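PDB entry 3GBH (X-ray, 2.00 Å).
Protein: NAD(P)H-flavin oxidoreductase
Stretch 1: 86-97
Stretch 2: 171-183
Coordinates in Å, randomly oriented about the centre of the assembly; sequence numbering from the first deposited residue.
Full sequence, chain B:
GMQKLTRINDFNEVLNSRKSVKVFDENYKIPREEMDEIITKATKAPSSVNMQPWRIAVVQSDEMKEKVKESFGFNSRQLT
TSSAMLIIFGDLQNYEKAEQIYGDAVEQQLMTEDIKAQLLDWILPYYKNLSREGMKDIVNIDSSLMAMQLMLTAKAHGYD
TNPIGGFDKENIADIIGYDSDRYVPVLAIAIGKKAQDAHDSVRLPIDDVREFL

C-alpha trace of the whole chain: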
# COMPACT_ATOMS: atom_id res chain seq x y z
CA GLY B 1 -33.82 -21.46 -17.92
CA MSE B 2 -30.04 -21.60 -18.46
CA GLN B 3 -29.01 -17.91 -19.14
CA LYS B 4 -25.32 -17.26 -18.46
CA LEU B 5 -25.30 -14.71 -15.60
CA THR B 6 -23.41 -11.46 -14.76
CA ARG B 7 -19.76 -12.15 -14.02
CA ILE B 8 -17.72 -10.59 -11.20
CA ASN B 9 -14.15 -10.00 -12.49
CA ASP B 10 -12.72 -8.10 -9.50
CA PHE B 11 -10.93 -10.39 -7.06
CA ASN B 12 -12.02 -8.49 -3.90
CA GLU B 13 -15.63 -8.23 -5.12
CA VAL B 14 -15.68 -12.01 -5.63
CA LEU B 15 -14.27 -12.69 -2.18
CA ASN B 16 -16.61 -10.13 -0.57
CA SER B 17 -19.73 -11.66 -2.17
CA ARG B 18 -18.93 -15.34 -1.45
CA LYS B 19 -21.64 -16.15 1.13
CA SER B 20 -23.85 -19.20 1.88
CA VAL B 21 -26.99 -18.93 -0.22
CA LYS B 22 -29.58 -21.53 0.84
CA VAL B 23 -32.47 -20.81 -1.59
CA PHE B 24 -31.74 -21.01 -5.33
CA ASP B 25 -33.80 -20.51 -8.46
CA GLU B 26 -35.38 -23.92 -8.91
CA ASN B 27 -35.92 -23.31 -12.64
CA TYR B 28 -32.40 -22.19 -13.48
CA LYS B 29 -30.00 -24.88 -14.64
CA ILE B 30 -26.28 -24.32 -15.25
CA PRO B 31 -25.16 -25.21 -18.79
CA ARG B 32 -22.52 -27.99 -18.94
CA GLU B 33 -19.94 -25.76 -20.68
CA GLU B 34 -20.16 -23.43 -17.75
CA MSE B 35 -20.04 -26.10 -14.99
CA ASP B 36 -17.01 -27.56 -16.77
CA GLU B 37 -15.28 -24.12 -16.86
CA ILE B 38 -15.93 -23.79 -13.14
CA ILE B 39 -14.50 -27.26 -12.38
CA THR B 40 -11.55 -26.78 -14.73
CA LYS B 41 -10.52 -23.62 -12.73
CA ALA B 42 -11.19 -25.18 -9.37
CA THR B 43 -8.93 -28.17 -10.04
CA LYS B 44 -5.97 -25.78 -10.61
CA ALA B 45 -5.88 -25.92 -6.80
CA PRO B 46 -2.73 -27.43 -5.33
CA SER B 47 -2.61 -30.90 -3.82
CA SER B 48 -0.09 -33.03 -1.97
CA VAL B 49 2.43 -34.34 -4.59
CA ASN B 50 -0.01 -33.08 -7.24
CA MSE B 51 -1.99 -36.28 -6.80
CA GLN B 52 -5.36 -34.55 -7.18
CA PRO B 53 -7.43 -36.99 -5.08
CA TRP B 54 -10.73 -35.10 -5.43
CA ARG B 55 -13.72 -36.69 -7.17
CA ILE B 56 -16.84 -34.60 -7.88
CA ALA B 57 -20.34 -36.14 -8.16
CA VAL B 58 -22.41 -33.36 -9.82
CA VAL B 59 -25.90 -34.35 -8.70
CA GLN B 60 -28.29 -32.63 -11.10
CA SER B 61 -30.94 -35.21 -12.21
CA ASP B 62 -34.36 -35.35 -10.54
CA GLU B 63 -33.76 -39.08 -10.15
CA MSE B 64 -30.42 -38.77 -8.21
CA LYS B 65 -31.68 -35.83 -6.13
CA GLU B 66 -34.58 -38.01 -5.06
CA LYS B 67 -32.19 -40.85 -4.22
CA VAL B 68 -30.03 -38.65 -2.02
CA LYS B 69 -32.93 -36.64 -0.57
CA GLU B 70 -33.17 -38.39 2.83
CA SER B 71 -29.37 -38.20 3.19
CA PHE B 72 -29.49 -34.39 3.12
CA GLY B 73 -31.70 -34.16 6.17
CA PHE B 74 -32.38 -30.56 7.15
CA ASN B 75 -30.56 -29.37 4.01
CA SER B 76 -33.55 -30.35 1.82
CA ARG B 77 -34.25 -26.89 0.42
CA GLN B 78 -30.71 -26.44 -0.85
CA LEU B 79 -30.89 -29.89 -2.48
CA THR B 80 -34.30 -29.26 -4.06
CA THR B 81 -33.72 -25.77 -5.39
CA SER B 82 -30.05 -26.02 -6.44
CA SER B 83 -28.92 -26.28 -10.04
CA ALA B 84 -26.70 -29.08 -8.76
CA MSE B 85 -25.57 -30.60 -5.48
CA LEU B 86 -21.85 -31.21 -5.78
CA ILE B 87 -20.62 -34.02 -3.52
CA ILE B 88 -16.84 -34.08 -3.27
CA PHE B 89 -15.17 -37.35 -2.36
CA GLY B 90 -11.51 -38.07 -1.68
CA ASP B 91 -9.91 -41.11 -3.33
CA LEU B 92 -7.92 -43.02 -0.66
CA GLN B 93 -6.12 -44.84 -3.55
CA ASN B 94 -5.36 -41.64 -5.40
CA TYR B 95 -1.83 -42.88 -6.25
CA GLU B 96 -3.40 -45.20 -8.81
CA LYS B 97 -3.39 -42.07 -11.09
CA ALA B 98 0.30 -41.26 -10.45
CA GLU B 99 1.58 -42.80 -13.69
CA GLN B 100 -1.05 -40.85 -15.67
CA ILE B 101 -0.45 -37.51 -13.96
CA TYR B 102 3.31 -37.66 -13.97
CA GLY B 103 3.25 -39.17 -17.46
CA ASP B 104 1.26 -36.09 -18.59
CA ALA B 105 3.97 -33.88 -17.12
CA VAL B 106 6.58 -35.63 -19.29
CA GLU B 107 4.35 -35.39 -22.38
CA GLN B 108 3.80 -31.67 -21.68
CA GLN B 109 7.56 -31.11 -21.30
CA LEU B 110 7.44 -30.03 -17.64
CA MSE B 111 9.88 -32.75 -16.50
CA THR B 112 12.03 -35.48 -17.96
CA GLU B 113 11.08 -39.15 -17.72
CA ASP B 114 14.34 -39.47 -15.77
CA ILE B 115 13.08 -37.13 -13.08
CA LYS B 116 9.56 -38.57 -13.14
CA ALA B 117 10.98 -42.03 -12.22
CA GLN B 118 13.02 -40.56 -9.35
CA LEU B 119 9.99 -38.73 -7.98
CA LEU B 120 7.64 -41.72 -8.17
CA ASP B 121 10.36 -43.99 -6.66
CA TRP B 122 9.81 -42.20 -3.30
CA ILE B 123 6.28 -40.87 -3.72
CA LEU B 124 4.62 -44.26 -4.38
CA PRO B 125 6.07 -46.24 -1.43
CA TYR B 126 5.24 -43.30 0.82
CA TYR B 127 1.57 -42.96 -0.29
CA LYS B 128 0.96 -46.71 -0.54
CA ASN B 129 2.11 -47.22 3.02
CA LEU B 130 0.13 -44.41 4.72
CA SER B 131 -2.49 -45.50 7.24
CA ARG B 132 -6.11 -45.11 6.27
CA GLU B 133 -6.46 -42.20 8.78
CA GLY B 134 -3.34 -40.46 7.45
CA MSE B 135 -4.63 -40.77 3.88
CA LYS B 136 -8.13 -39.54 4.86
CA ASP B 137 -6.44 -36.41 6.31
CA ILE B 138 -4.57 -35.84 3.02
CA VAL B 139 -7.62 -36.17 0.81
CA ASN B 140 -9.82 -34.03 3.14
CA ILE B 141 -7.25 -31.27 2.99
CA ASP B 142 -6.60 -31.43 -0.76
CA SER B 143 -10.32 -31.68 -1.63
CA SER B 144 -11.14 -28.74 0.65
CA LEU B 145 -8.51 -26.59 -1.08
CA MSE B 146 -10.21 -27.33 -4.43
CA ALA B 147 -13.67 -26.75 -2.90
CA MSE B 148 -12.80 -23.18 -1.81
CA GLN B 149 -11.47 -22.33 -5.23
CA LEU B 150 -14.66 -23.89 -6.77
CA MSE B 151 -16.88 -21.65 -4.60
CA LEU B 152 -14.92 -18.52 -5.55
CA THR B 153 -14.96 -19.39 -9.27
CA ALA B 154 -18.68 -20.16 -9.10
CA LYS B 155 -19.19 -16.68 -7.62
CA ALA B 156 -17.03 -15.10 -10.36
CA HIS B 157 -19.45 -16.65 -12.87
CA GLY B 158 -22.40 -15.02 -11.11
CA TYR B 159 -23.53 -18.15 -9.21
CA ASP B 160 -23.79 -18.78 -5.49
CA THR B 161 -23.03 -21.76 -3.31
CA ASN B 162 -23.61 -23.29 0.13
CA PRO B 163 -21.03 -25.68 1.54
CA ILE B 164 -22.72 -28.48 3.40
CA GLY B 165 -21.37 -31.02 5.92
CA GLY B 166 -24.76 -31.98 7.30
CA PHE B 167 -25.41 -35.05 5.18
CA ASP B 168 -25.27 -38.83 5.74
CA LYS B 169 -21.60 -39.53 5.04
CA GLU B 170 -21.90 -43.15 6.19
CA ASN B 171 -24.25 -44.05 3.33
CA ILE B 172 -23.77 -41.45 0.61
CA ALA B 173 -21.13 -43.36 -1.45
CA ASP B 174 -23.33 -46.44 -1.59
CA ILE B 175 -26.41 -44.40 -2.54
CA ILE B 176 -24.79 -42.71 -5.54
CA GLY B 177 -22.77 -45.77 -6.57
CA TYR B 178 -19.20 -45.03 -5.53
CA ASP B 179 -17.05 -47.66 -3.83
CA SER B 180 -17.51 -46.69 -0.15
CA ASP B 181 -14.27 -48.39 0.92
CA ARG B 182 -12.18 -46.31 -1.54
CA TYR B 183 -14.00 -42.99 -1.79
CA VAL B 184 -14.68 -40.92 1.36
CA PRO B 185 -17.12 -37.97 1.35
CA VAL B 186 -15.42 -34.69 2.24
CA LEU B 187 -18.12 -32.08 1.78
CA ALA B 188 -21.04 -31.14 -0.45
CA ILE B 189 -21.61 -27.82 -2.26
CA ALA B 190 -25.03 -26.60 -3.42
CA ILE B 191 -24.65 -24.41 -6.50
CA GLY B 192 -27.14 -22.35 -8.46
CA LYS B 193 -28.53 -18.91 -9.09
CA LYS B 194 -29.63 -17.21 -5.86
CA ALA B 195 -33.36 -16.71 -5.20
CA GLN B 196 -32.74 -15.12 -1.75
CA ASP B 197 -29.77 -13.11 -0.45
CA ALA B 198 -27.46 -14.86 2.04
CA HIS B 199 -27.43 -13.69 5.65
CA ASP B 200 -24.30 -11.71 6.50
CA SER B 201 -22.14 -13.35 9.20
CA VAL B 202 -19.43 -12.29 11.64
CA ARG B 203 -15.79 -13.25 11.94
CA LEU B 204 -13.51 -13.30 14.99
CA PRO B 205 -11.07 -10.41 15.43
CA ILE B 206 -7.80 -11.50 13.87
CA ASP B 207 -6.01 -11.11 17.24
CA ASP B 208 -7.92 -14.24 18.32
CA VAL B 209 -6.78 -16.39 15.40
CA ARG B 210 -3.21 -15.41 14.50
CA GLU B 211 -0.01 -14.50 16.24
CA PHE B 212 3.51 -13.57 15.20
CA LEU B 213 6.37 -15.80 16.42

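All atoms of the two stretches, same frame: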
# COMPACT_ATOMS: atom_id res chain seq x y z
N LEU B 86 -23.16 -30.64 -5.56
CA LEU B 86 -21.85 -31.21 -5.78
C LEU B 86 -21.50 -31.99 -4.52
O LEU B 86 -21.60 -31.44 -3.44
CB LEU B 86 -20.82 -30.11 -6.01
CG LEU B 86 -21.15 -29.04 -7.06
CD1 LEU B 86 -19.97 -28.10 -7.27
CD2 LEU B 86 -21.57 -29.67 -8.37
N ILE B 87 -21.14 -33.26 -4.66
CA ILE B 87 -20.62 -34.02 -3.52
C ILE B 87 -19.18 -34.39 -3.84
O ILE B 87 -18.92 -35.08 -4.82
CB ILE B 87 -21.45 -35.26 -3.22
CG1 ILE B 87 -22.95 -34.90 -3.16
CG2 ILE B 87 -21.00 -35.92 -1.90
CD1 ILE B 87 -23.89 -36.13 -2.98
N ILE B 88 -18.25 -33.90 -3.01
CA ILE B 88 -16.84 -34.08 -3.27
C ILE B 88 -16.32 -35.18 -2.36
O ILE B 88 -16.50 -35.14 -1.15
CB ILE B 88 -16.07 -32.79 -3.01
CG1 ILE B 88 -16.56 -31.68 -3.96
CG2 ILE B 88 -14.56 -33.00 -3.19
CD1 ILE B 88 -16.26 -30.29 -3.46
N PHE B 89 -15.73 -36.19 -2.99
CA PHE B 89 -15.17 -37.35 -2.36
C PHE B 89 -13.65 -37.28 -2.52
O PHE B 89 -13.15 -36.66 -3.45
CB PHE B 89 -15.66 -38.62 -3.06
CG PHE B 89 -17.11 -38.92 -2.85
CD1 PHE B 89 -18.08 -38.32 -3.65
CD2 PHE B 89 -17.51 -39.84 -1.88
CE1 PHE B 89 -19.41 -38.61 -3.47
CE2 PHE B 89 -18.82 -40.14 -1.68
CZ PHE B 89 -19.81 -39.52 -2.48
N GLY B 90 -12.95 -37.93 -1.60
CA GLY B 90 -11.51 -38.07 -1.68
C GLY B 90 -11.21 -39.52 -2.01
O GLY B 90 -11.80 -40.43 -1.44
N ASP B 91 -10.31 -39.75 -2.95
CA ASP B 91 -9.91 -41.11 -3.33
C ASP B 91 -8.73 -41.54 -2.44
O ASP B 91 -7.64 -41.00 -2.54
CB ASP B 91 -9.52 -41.11 -4.82
CG ASP B 91 -9.08 -42.43 -5.32
OD1 ASP B 91 -9.15 -43.48 -4.61
OD2 ASP B 91 -8.71 -42.42 -6.50
N LEU B 92 -8.96 -42.52 -1.58
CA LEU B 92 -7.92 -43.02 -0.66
C LEU B 92 -6.85 -43.83 -1.40
O LEU B 92 -5.80 -44.12 -0.81
CB LEU B 92 -8.54 -43.90 0.45
CG LEU B 92 -9.55 -43.23 1.38
CD1 LEU B 92 -10.19 -44.28 2.31
CD2 LEU B 92 -8.90 -42.13 2.18
N GLN B 93 -7.11 -44.20 -2.66
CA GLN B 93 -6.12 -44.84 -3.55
C GLN B 93 -5.74 -43.94 -4.72
O GLN B 93 -5.52 -44.38 -5.85
CB GLN B 93 -6.65 -46.18 -4.04
CG GLN B 93 -6.89 -47.17 -2.90
CD GLN B 93 -7.59 -48.41 -3.36
OE1 GLN B 93 -7.22 -49.00 -4.36
NE2 GLN B 93 -8.61 -48.83 -2.62
N ASN B 94 -5.60 -42.65 -4.41
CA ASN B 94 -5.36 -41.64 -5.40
C ASN B 94 -4.08 -41.85 -6.21
O ASN B 94 -3.96 -41.32 -7.33
CB ASN B 94 -5.35 -40.26 -4.74
CG ASN B 94 -4.42 -40.18 -3.55
OD1 ASN B 94 -3.22 -40.24 -3.73
ND2 ASN B 94 -4.98 -40.01 -2.31
N TYR B 95 -3.14 -42.60 -5.63
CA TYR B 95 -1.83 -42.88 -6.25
C TYR B 95 -1.98 -43.81 -7.45
O TYR B 95 -1.06 -43.96 -8.25
CB TYR B 95 -0.87 -43.51 -5.23
CG TYR B 95 -1.48 -44.67 -4.48
CD1 TYR B 95 -1.62 -45.91 -5.08
CD2 TYR B 95 -2.01 -44.49 -3.20
CE1 TYR B 95 -2.21 -46.95 -4.42
CE2 TYR B 95 -2.60 -45.52 -2.54
CZ TYR B 95 -2.71 -46.74 -3.15
OH TYR B 95 -3.32 -47.78 -2.46
N GLU B 96 -3.15 -44.43 -7.60
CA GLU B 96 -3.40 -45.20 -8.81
C GLU B 96 -3.36 -44.33 -10.07
O GLU B 96 -3.20 -44.86 -11.15
CB GLU B 96 -4.72 -45.99 -8.72
CG GLU B 96 -4.73 -47.08 -7.66
CD GLU B 96 -3.85 -48.28 -8.01
OE1 GLU B 96 -3.52 -48.45 -9.19
OE2 GLU B 96 -3.48 -49.04 -7.10
N LYS B 97 -3.51 -43.01 -9.94
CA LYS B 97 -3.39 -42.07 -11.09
C LYS B 97 -2.00 -41.45 -11.27
O LYS B 97 -1.79 -40.59 -12.14
CB LYS B 97 -4.45 -40.95 -10.97
CG LYS B 97 -5.91 -41.49 -11.15
CD LYS B 97 -6.88 -40.37 -11.47
CE LYS B 97 -8.34 -40.86 -11.51
NZ LYS B 97 -8.55 -41.93 -12.48
N ASN B 171 -23.49 -43.34 4.36
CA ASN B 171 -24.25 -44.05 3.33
C ASN B 171 -24.19 -43.40 1.96
O ASN B 171 -24.61 -44.00 0.98
CB ASN B 171 -25.68 -44.20 3.78
CG ASN B 171 -25.82 -45.05 5.01
OD1 ASN B 171 -25.44 -46.23 5.02
ND2 ASN B 171 -26.35 -44.47 6.06
N ILE B 172 -23.65 -42.20 1.86
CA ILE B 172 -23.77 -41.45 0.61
C ILE B 172 -23.06 -42.11 -0.58
O ILE B 172 -23.61 -42.13 -1.70
CB ILE B 172 -23.35 -39.96 0.78
CG1 ILE B 172 -23.77 -39.14 -0.44
CG2 ILE B 172 -21.87 -39.86 1.15
CD1 ILE B 172 -25.34 -39.09 -0.64
N ALA B 173 -21.86 -42.65 -0.36
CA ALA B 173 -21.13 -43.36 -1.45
C ALA B 173 -21.96 -44.49 -2.03
O ALA B 173 -22.12 -44.60 -3.25
CB ALA B 173 -19.76 -43.90 -0.97
N ASP B 174 -22.50 -45.33 -1.15
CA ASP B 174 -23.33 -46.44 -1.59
C ASP B 174 -24.55 -45.98 -2.38
O ASP B 174 -24.96 -46.63 -3.35
CB ASP B 174 -23.81 -47.26 -0.38
CG ASP B 174 -22.66 -47.98 0.34
OD1 ASP B 174 -21.70 -48.46 -0.34
OD2 ASP B 174 -22.74 -48.08 1.60
N ILE B 175 -25.17 -44.88 -1.94
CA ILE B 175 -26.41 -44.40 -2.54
C ILE B 175 -26.14 -43.93 -3.98
O ILE B 175 -26.90 -44.23 -4.87
CB ILE B 175 -27.06 -43.25 -1.69
CG1 ILE B 175 -27.59 -43.82 -0.37
CG2 ILE B 175 -28.21 -42.59 -2.45
CD1 ILE B 175 -27.93 -42.78 0.68
N ILE B 176 -25.05 -43.23 -4.20
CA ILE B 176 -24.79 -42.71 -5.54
C ILE B 176 -24.00 -43.66 -6.43
O ILE B 176 -23.90 -43.44 -7.63
CB ILE B 176 -24.14 -41.32 -5.52
CG1 ILE B 176 -22.68 -41.37 -5.09
CG2 ILE B 176 -24.93 -40.37 -4.59
CD1 ILE B 176 -22.04 -39.99 -5.08
N GLY B 177 -23.46 -44.73 -5.83
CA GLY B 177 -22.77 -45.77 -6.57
C GLY B 177 -21.28 -45.59 -6.68
O GLY B 177 -20.71 -45.88 -7.74
N TYR B 178 -20.65 -45.09 -5.62
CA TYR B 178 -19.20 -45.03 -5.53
C TYR B 178 -18.76 -46.03 -4.49
O TYR B 178 -19.47 -46.27 -3.50
CB TYR B 178 -18.72 -43.64 -5.12
CG TYR B 178 -18.84 -42.55 -6.17
CD1 TYR B 178 -19.62 -42.70 -7.31
CD2 TYR B 178 -18.18 -41.35 -5.99
CE1 TYR B 178 -19.72 -41.68 -8.25
CE2 TYR B 178 -18.28 -40.33 -6.92
CZ TYR B 178 -19.04 -40.50 -8.04
OH TYR B 178 -19.09 -39.48 -8.95
N ASP B 179 -17.60 -46.63 -4.72
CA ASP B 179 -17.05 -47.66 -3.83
C ASP B 179 -16.78 -46.99 -2.48
O ASP B 179 -15.90 -46.12 -2.38
CB ASP B 179 -15.74 -48.20 -4.45
CG ASP B 179 -15.11 -49.32 -3.64
OD1 ASP B 179 -15.38 -49.44 -2.42
OD2 ASP B 179 -14.31 -50.08 -4.24
N SER B 180 -17.57 -47.35 -1.47
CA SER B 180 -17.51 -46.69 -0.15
C SER B 180 -16.24 -47.01 0.65
O SER B 180 -15.89 -46.27 1.56
CB SER B 180 -18.77 -46.99 0.68
OG SER B 180 -18.98 -48.36 0.82
N ASP B 181 -15.55 -48.09 0.30
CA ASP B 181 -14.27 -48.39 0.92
C ASP B 181 -13.16 -47.49 0.40
O ASP B 181 -12.24 -47.18 1.15
CB ASP B 181 -13.86 -49.85 0.67
CG ASP B 181 -14.70 -50.84 1.46
OD1 ASP B 181 -15.31 -50.42 2.47
OD2 ASP B 181 -14.74 -52.04 1.08
N ARG B 182 -13.23 -47.11 -0.87
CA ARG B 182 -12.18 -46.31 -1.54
C ARG B 182 -12.42 -44.81 -1.55
O ARG B 182 -11.47 -44.02 -1.50
CB ARG B 182 -12.06 -46.77 -2.99
CG ARG B 182 -10.98 -46.05 -3.75
CD ARG B 182 -10.64 -46.71 -5.05
NE ARG B 182 -9.80 -45.85 -5.86
CZ ARG B 182 -9.23 -46.20 -7.01
NH1 ARG B 182 -9.40 -47.42 -7.51
NH2 ARG B 182 -8.50 -45.32 -7.66
N TYR B 183 -13.68 -44.40 -1.64
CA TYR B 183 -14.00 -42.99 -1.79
C TYR B 183 -14.70 -42.44 -0.55
O TYR B 183 -15.75 -42.91 -0.20
CB TYR B 183 -14.87 -42.81 -3.03
CG TYR B 183 -14.12 -43.22 -4.29
CD1 TYR B 183 -13.11 -42.43 -4.80
CD2 TYR B 183 -14.42 -44.42 -4.94
CE1 TYR B 183 -12.41 -42.82 -5.95
CE2 TYR B 183 -13.74 -44.81 -6.08
CZ TYR B 183 -12.74 -44.02 -6.58
OH TYR B 183 -12.06 -44.43 -7.72
O HOH W 1 -10.84 -42.47 -9.18
O HOH W 2 -9.29 -47.91 -0.05

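The two stretches meet through an apolar patch centred on Phe89 at one end and a salt-bridged, sheet-like junction around Asp91 and Arg182 at the other. Together they bury 635 Å² of surface.

Stretch 1 enters as a strand, residues 86-91. Its side chains alternate. Ile87 and Phe89 point toward stretch 2, while Ile88 points away. The short helix 172-176 crosses the strand at 114° between chain directions, and it turns Ile172 and Ile176 toward it. Ile87 CD1 lies 3.9 Å from Ile172 CG1.

Phe89 is the hub of the apolar patch. Its chi1 is m, and its ring reaches several residues at once. Phe89 CE1 is 3.4 Å from Ile176 CD1, a tight contact. Phe89 CE2 is 3.9 Å from Ala173 CB and 4.2 Å from Ile172 CG2. Tyr178 CD2 lies over one face of the ring, 3.8 Å from Phe89 CD1. The two aromatic rings pack obliquely, with planes at 49°. A flat, wide, apolar side chain suits this buried site, and the small Ala173 side chain packs against the ring. Gly177, the first residue after the helix, has positive phi, where a CB would jam against the carbonyl O of Ile176; this calls for glycine.

Beyond Phe89 the backbones themselves come together. Asp91 and Tyr183 form an antiparallel, non-hydrogen-bonded bridge pair, with CA atoms 4.8 Å apart. Their side chains lie on the same face of the sheet, with Asp91 CG 3.4 Å from Tyr183 CE1. Leu92 N donates to Arg182 O at 2.9 Å, nearly straight. Tyr183 CA makes a CA-H...O contact with Gly90 O at 3.4 Å.

The charged pair fixes this end. Arg182 is extended, with chi1 to chi3 all t, so its guanidinium reaches the Asp91 carboxylate. Arg182 NE donates to Asp91 OD1 at 2.8 Å, and Arg182 NH2 donates to Asp91 OD2 at 3.1 Å. The two bonds make a paired salt bridge, which balances the charge of the buried aspartate. Gln93 CB covers one face of the guanidinium, 3.7 Å from Arg182 NE.

Asp91 also shapes its own loop. It starts a type I turn to Asn94. Asp91 OD1 accepts from Gln93 N at 2.9 Å, and Asp91 O accepts from Asn94 ND2 at 2.8 Å. One carboxylate thus ties the turn to the arginine.

Two waters bridge the stretches. The Tyr183 hydroxyl reaches water 1, with OH 2.7 Å from its O, and this water makes a weak bond to Asp91 OD2 at 3.4 Å. Water 2 accepts from Gln93 NE2 at 2.8 Å and donates to Asp181 O at 3.3 Å.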